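Local coordinates for DUF5012 domain-containing protein (Bacteroides thetaiotaomicron, PDB 5FQ8), which is a surface lipoprotein of unknown biochemical function that belongs to an outer-membrane SusCD nutrient importer complex and probably assists nutrient acquisition, at residues S50-G55 and N66-Y72; G98-E104 and S117-I123. The contacts are given in a common frame with arbitrary orientation. Residue numbers count along the deposited sequence, not the author numbering.

Interactions 1 and 2 are both antiparallel strand pairings in an essentially all-beta chain, and they follow one another in series: the hairpin of residues 50-55 and 66-72 closes before 98-104 and 117-123 meet. Interaction 1 lies in the Ig-like region, at the edge of a four-stranded mixed sheet; interaction 2 belongs to the antiparallel sheet system of the C-terminal region. Their centres are about 27 Å apart and their nearest atoms about 11 Å; they belong to different sheets. Strand 24-27, at the opposite edge of the first sheet, packs against Val122 of interaction 2. Each pairing thus belongs to its own region, and the two regions touch where strand 24-27 meets Val122.

Interaction 1 of 2, residues S50-G55 and N66-Y72; sequences SVQIKG and NLVYAAY
Ile53 puts CG2 over one face of the Tyr69 ring, while its CD1 comes within 3.5 Å of Tyr69 CE2, in an antiparallel beta hairpin of an Ig-like domain. Strand 52-54 forms one edge of a four-stranded mixed sheet and runs against 66-72 with the axes 4.6 Å apart at 157°. Gln52 pairs with Ala70 and Lys54 with Val68 as hydrogen-bonded pairs, flanking the non-hydrogen-bonded pair Ile53-Tyr69 (CA-CA 4.6 Å). Four bonds hold the ladder: Gln52 N to Ala70 O 2.7 Å, Ala70 N to Gln52 O 2.9 Å, Lys54 N to Val68 O 2.9 Å and Val68 N to Lys54 O 2.8 Å.

Tyr69 (chi1 m) faces the domain interior, where its ring stacks on Phe81 and its hydroxyl bonds Glu35; Ile53 (m) covers that ring from the surface side and touches Tyr38. Val51 (t) packs alongside, with CG1 4.2 Å from Tyr69 CB and CG2 4.1 Å from Ala71 CB. On the opposite face of the sheet, that of Val68 and Ala70, Gln52 and Lys54 suit an exposed surface; Ala70 is small and buried, its side chain touching Thr80 of strand 78-87. Gly55, at phi/psi 121/166, must be glycine: a CB would jam against the preceding carbonyl and fall 2.2 Å from Asn66 O. Tyr72 (m) swings its ring back along the outer surface, so that Gln52 OE1 sits at the ring edge, 3.2 Å from Tyr72 CE2.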
loop_
_atom_site.group_PDB
_atom_site.type_symbol
_atom_site.label_atom_id
_atom_site.label_comp_id
_atom_site.label_asym_id
_atom_site.label_seq_id
_atom_site.Cartn_x
_atom_site.Cartn_y
_atom_site.Cartn_z
ATOM N N SER G 50 -59.626 -2.735 17.885
ATOM C CA SER G 50 -59.186 -3.311 19.146
ATOM C C SER G 50 -58.753 -2.272 20.159
ATOM O O SER G 50 -58.446 -2.631 21.296
ATOM C CB SER G 50 -58.031 -4.284 18.913
ATOM O OG SER G 50 -58.479 -5.439 18.232
ATOM N N VAL G 51 -58.705 -1.006 19.775
ATOM C CA VAL G 51 -58.203 0.022 20.669
ATOM C C VAL G 51 -59.161 0.164 21.834
ATOM O O VAL G 51 -60.381 0.204 21.652
ATOM C CB VAL G 51 -58.034 1.353 19.920
ATOM C CG1 VAL G 51 -57.598 2.449 20.869
ATOM C CG2 VAL G 51 -57.041 1.210 18.770
ATOM N N GLN G 52 -58.616 0.212 23.036
ATOM C CA GLN G 52 -59.400 0.494 24.223
ATOM C C GLN G 52 -59.246 1.965 24.571
ATOM O O GLN G 52 -58.208 2.574 24.304
ATOM C CB GLN G 52 -58.956 -0.388 25.396
ATOM C CG GLN G 52 -59.046 -1.892 25.124
ATOM C CD GLN G 52 -58.315 -2.750 26.157
ATOM O OE1 GLN G 52 -57.900 -2.264 27.211
ATOM N NE2 GLN G 52 -58.157 -4.037 25.851
ATOM N N ILE G 53 -60.300 2.545 25.142
ATOM C CA ILE G 53 -60.295 3.945 25.552
ATOM C C ILE G 53 -60.758 4.044 26.993
ATOM O O ILE G 53 -61.896 3.680 27.303
ATOM C CB ILE G 53 -61.192 4.809 24.661
ATOM C CG1 ILE G 53 -60.844 4.606 23.199
ATOM C CG2 ILE G 53 -61.004 6.256 25.006
ATOM C CD1 ILE G 53 -61.802 5.294 22.286
ATOM N N LYS G 54 -59.896 4.565 27.862
ATOM C CA LYS G 54 -60.238 4.785 29.263
ATOM C C LYS G 54 -60.510 6.264 29.500
ATOM O O LYS G 54 -59.708 7.120 29.113
ATOM C CB LYS G 54 -59.124 4.282 30.186
ATOM C CG LYS G 54 -59.050 2.749 30.282
ATOM C CD LYS G 54 -57.767 2.251 30.958
ATOM C CE LYS G 54 -57.733 0.721 31.060
ATOM N NZ LYS G 54 -58.869 0.191 31.862
ATOM N N GLY G 55 -61.650 6.555 30.112
ATOM C CA GLY G 55 -62.093 7.909 30.365
ATOM C C GLY G 55 -63.431 8.190 29.713
ATOM O O GLY G 55 -63.916 7.440 28.870
ATOM N N ASN G 66 -59.803 13.555 30.535
ATOM C CA ASN G 66 -58.706 12.876 29.856
ATOM C C ASN G 66 -59.169 11.522 29.338
ATOM O O ASN G 66 -59.768 10.741 30.083
ATOM C CB ASN G 66 -57.517 12.684 30.794
ATOM C CG ASN G 66 -56.845 13.978 31.147
ATOM O OD1 ASN G 66 -55.889 14.384 30.497
ATOM N ND2 ASN G 66 -57.336 14.636 32.185
ATOM N N LEU G 67 -58.878 11.247 28.070
ATOM C CA LEU G 67 -59.158 9.963 27.446
ATOM C C LEU G 67 -57.840 9.313 27.074
ATOM O O LEU G 67 -56.970 9.964 26.496
ATOM C CB LEU G 67 -60.025 10.130 26.209
ATOM C CG LEU G 67 -61.354 10.855 26.355
ATOM C CD1 LEU G 67 -61.605 11.686 25.122
ATOM C CD2 LEU G 67 -62.462 9.858 26.534
ATOM N N VAL G 68 -57.688 8.039 27.414
ATOM C CA VAL G 68 -56.467 7.294 27.128
ATOM C C VAL G 68 -56.783 6.231 26.089
ATOM O O VAL G 68 -57.658 5.386 26.298
ATOM C CB VAL G 68 -55.870 6.676 28.398
ATOM C CG1 VAL G 68 -54.717 5.765 28.039
ATOM C CG2 VAL G 68 -55.388 7.767 29.302
ATOM N N TYR G 69 -56.078 6.287 24.968
ATOM C CA TYR G 69 -56.242 5.342 23.875
ATOM C C TYR G 69 -55.101 4.341 23.908
ATOM O O TYR G 69 -53.937 4.725 24.058
ATOM C CB TYR G 69 -56.246 6.060 22.526
ATOM C CG TYR G 69 -57.350 7.050 22.310
ATOM C CD1 TYR G 69 -57.276 8.325 22.837
ATOM C CD2 TYR G 69 -58.450 6.730 21.537
ATOM C CE1 TYR G 69 -58.270 9.239 22.620
ATOM C CE2 TYR G 69 -59.443 7.640 21.318
ATOM C CZ TYR G 69 -59.347 8.889 21.865
ATOM O OH TYR G 69 -60.345 9.792 21.644
ATOM N N ALA G 70 -55.424 3.065 23.747
ATOM C CA ALA G 70 -54.383 2.051 23.792
ATOM C C ALA G 70 -54.769 0.849 22.947
ATOM O O ALA G 70 -55.942 0.492 22.831
ATOM C CB ALA G 70 -54.099 1.612 25.230
ATOM N N ALA G 71 -53.763 0.227 22.369
ATOM C CA ALA G 71 -53.924 -1.013 21.636
ATOM C C ALA G 71 -52.864 -1.976 22.128
ATOM O O ALA G 71 -51.769 -1.563 22.510
ATOM C CB ALA G 71 -53.793 -0.805 20.135
ATOM N N TYR G 72 -53.188 -3.260 22.119
ATOM C CA TYR G 72 -52.363 -4.233 22.809
ATOM C C TYR G 72 -51.857 -5.318 21.872
ATOM O O TYR G 72 -52.521 -5.707 20.911
ATOM C CB TYR G 72 -53.122 -4.860 23.965
ATOM C CG TYR G 72 -53.374 -3.910 25.116
ATOM C CD1 TYR G 72 -52.381 -3.649 26.050
ATOM C CD2 TYR G 72 -54.601 -3.282 25.273
ATOM C CE1 TYR G 72 -52.599 -2.791 27.100
ATOM C CE2 TYR G 72 -54.823 -2.420 26.321
ATOM C CZ TYR G 72 -53.818 -2.177 27.231
ATOM O OH TYR G 72 -54.024 -1.322 28.284
#

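Interaction 2 of 2, residues G98-E104 and S117-I123; sequences GIYTVAE and SGYEIVI
The antiparallel pairing of strands 98-102 and 120-123 is a twisted one, their axes 4.5 Å apart at closest and inclined at 143°. Tyr100-Ile121 is its central hydrogen-bonded pair, with Tyr100 N to Ile121 O 2.8 Å and Ile121 N to Tyr100 O 2.7 Å; Ile99-Val122 and Thr101-Glu120 are the non-hydrogen-bonded pairs to either side. A single hydrogen bond, Ile123 N to Gly98 O (3.0 Å), lies at one end. At the other, where 117-119 is loop, the register slips: Val102 N bonds Tyr119 O (2.6 Å), but Val102 O accepts Gly118 N (3.2 Å).

On the face of Tyr100 and Ile121 the Tyr100 side chain (m) is the largest bump. Ile121, in the p rotamer, packs its CG1 3.9 Å from Tyr100 CB, and Ile123 meets the ring, CD1 to Tyr100 CD1 3.5 Å; the tyrosine hydroxyl bonds Lys96 O. The branched Val102 (t) packs against the base of Tyr119, CG2 to CB 4.2 Å. On the other face the long Glu120 side chain lies beside Ile99, with OE1 3.7 Å from Ile99 CG2.

Gly98, which follows a cis peptide, suits a tight spot, since a CB there would approach Ile123 O to 2.9 Å. Gly118 is set by its backbone, phi/psi 95/-7, where a side chain would strike the preceding carbonyl. Strand 204-211 flanks 98-102, its Val210 touching Tyr100 and Ile121; strand 130-133 borders 120-125, Ile133 packing on Ile121 and Ile123; and strand 24-27 of the Ig-like region covers Val122 with Lys24 and Val26.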
loop_
_atom_site.group_PDB
_atom_site.type_symbol
_atom_site.label_atom_id
_atom_site.label_comp_id
_atom_site.label_asym_id
_atom_site.label_seq_id
_atom_site.Cartn_x
_atom_site.Cartn_y
_atom_site.Cartn_z
ATOM N N GLY G 98 -61.018 28.180 23.046
ATOM C CA GLY G 98 -59.968 28.011 24.031
ATOM C C GLY G 98 -58.519 27.848 23.601
ATOM O O GLY G 98 -57.630 28.217 24.351
ATOM N N ILE G 99 -58.244 27.293 22.424
ATOM C CA ILE G 99 -56.858 27.016 22.060
ATOM C C ILE G 99 -56.207 28.306 21.572
ATOM O O ILE G 99 -56.522 28.812 20.495
ATOM C CB ILE G 99 -56.745 25.899 21.019
ATOM C CG1 ILE G 99 -56.729 24.547 21.727
ATOM C CG2 ILE G 99 -55.468 26.048 20.194
ATOM C CD1 ILE G 99 -55.935 23.493 21.003
ATOM N N TYR G 100 -55.295 28.839 22.369
ATOM C CA TYR G 100 -54.620 30.084 22.059
ATOM C C TYR G 100 -53.210 29.815 21.569
ATOM O O TYR G 100 -52.586 28.820 21.938
ATOM C CB TYR G 100 -54.572 30.995 23.282
ATOM C CG TYR G 100 -55.887 31.662 23.560
ATOM C CD1 TYR G 100 -56.831 31.050 24.358
ATOM C CD2 TYR G 100 -56.192 32.898 23.008
ATOM C CE1 TYR G 100 -58.041 31.642 24.610
ATOM C CE2 TYR G 100 -57.400 33.501 23.253
ATOM C CZ TYR G 100 -58.323 32.868 24.057
ATOM O OH TYR G 100 -59.536 33.454 24.315
ATOM N N THR G 101 -52.713 30.718 20.731
ATOM C CA THR G 101 -51.360 30.650 20.202
ATOM C C THR G 101 -50.573 31.850 20.709
ATOM O O THR G 101 -51.045 32.987 20.620
ATOM C CB THR G 101 -51.367 30.619 18.671
ATOM O OG1 THR G 101 -52.360 29.693 18.214
ATOM C CG2 THR G 101 -50.010 30.183 18.144
ATOM N N VAL G 102 -49.385 31.594 21.255
ATOM C CA VAL G 102 -48.528 32.682 21.714
ATOM C C VAL G 102 -48.149 33.542 20.518
ATOM O O VAL G 102 -47.603 33.045 19.525
ATOM C CB VAL G 102 -47.297 32.131 22.433
ATOM C CG1 VAL G 102 -46.399 33.261 22.855
ATOM C CG2 VAL G 102 -47.724 31.333 23.643
ATOM N N ALA G 103 -48.437 34.839 20.610
ATOM C CA ALA G 103 -48.369 35.733 19.458
ATOM C C ALA G 103 -46.948 36.146 19.091
ATOM O O ALA G 103 -45.997 35.382 19.287
ATOM C CB ALA G 103 -49.212 36.983 19.712
ATOM N N GLU G 104 -46.799 37.363 18.560
ATOM C CA GLU G 104 -45.527 37.788 17.986
ATOM C C GLU G 104 -44.548 38.257 19.053
ATOM O O GLU G 104 -43.384 37.841 19.061
ATOM C CB GLU G 104 -45.764 38.891 16.960
ATOM C CG GLU G 104 -45.565 38.449 15.526
ATOM C CD GLU G 104 -44.108 38.209 15.189
ATOM O OE1 GLU G 104 -43.236 38.825 15.833
ATOM O OE2 GLU G 104 -43.834 37.399 14.279
ATOM N N SER G 117 -42.266 32.350 20.080
ATOM C CA SER G 117 -43.594 32.494 19.495
ATOM C C SER G 117 -44.013 31.169 18.870
ATOM O O SER G 117 -43.193 30.276 18.647
ATOM C CB SER G 117 -43.623 33.611 18.455
ATOM O OG SER G 117 -43.521 34.877 19.082
ATOM N N GLY G 118 -45.310 31.061 18.585
ATOM C CA GLY G 118 -45.856 29.922 17.877
ATOM C C GLY G 118 -46.412 28.820 18.753
ATOM O O GLY G 118 -47.021 27.882 18.228
ATOM N N TYR G 119 -46.236 28.908 20.062
ATOM C CA TYR G 119 -46.644 27.846 20.964
ATOM C C TYR G 119 -48.114 27.982 21.331
ATOM O O TYR G 119 -48.638 29.090 21.447
ATOM C CB TYR G 119 -45.767 27.892 22.207
ATOM C CG TYR G 119 -44.324 27.711 21.852
ATOM C CD1 TYR G 119 -43.939 26.685 21.007
ATOM C CD2 TYR G 119 -43.351 28.574 22.323
ATOM C CE1 TYR G 119 -42.627 26.499 20.663
ATOM C CE2 TYR G 119 -42.028 28.400 21.979
ATOM C CZ TYR G 119 -41.670 27.355 21.147
ATOM O OH TYR G 119 -40.354 27.159 20.786
ATOM N N GLU G 120 -48.784 26.847 21.500
ATOM C CA GLU G 120 -50.207 26.835 21.805
ATOM C C GLU G 120 -50.429 26.591 23.290
ATOM O O GLU G 120 -49.672 25.858 23.929
ATOM C CB GLU G 120 -50.938 25.769 20.980
ATOM C CG GLU G 120 -51.142 26.142 19.509
ATOM C CD GLU G 120 -52.053 25.185 18.757
ATOM O OE1 GLU G 120 -52.416 24.129 19.316
ATOM O OE2 GLU G 120 -52.404 25.494 17.600
ATOM N N ILE G 121 -51.458 27.232 23.841
ATOM C CA ILE G 121 -51.894 26.994 25.208
ATOM C C ILE G 121 -53.413 26.896 25.223
ATOM O O ILE G 121 -54.076 27.088 24.208
ATOM C CB ILE G 121 -51.415 28.082 26.183
ATOM C CG1 ILE G 121 -51.987 29.435 25.781
ATOM C CG2 ILE G 121 -49.906 28.122 26.246
ATOM C CD1 ILE G 121 -51.813 30.478 26.834
ATOM N N VAL G 122 -53.960 26.605 26.400
ATOM C CA VAL G 122 -55.373 26.278 26.555
ATOM C C VAL G 122 -55.981 27.166 27.630
ATOM O O VAL G 122 -55.427 27.282 28.729
ATOM C CB VAL G 122 -55.569 24.794 26.920
ATOM C CG1 VAL G 122 -57.041 24.456 26.978
ATOM C CG2 VAL G 122 -54.853 23.903 25.931
ATOM N N ILE G 123 -57.130 27.774 27.324
ATOM C CA ILE G 123 -57.833 28.672 28.240
ATOM C C ILE G 123 -59.334 28.436 28.107
ATOM O O ILE G 123 -59.908 28.665 27.037
ATOM C CB ILE G 123 -57.513 30.157 27.971
ATOM C CG1 ILE G 123 -56.009 30.396 27.844
ATOM C CG2 ILE G 123 -58.048 31.016 29.084
ATOM C CD1 ILE G 123 -55.640 31.818 27.598
#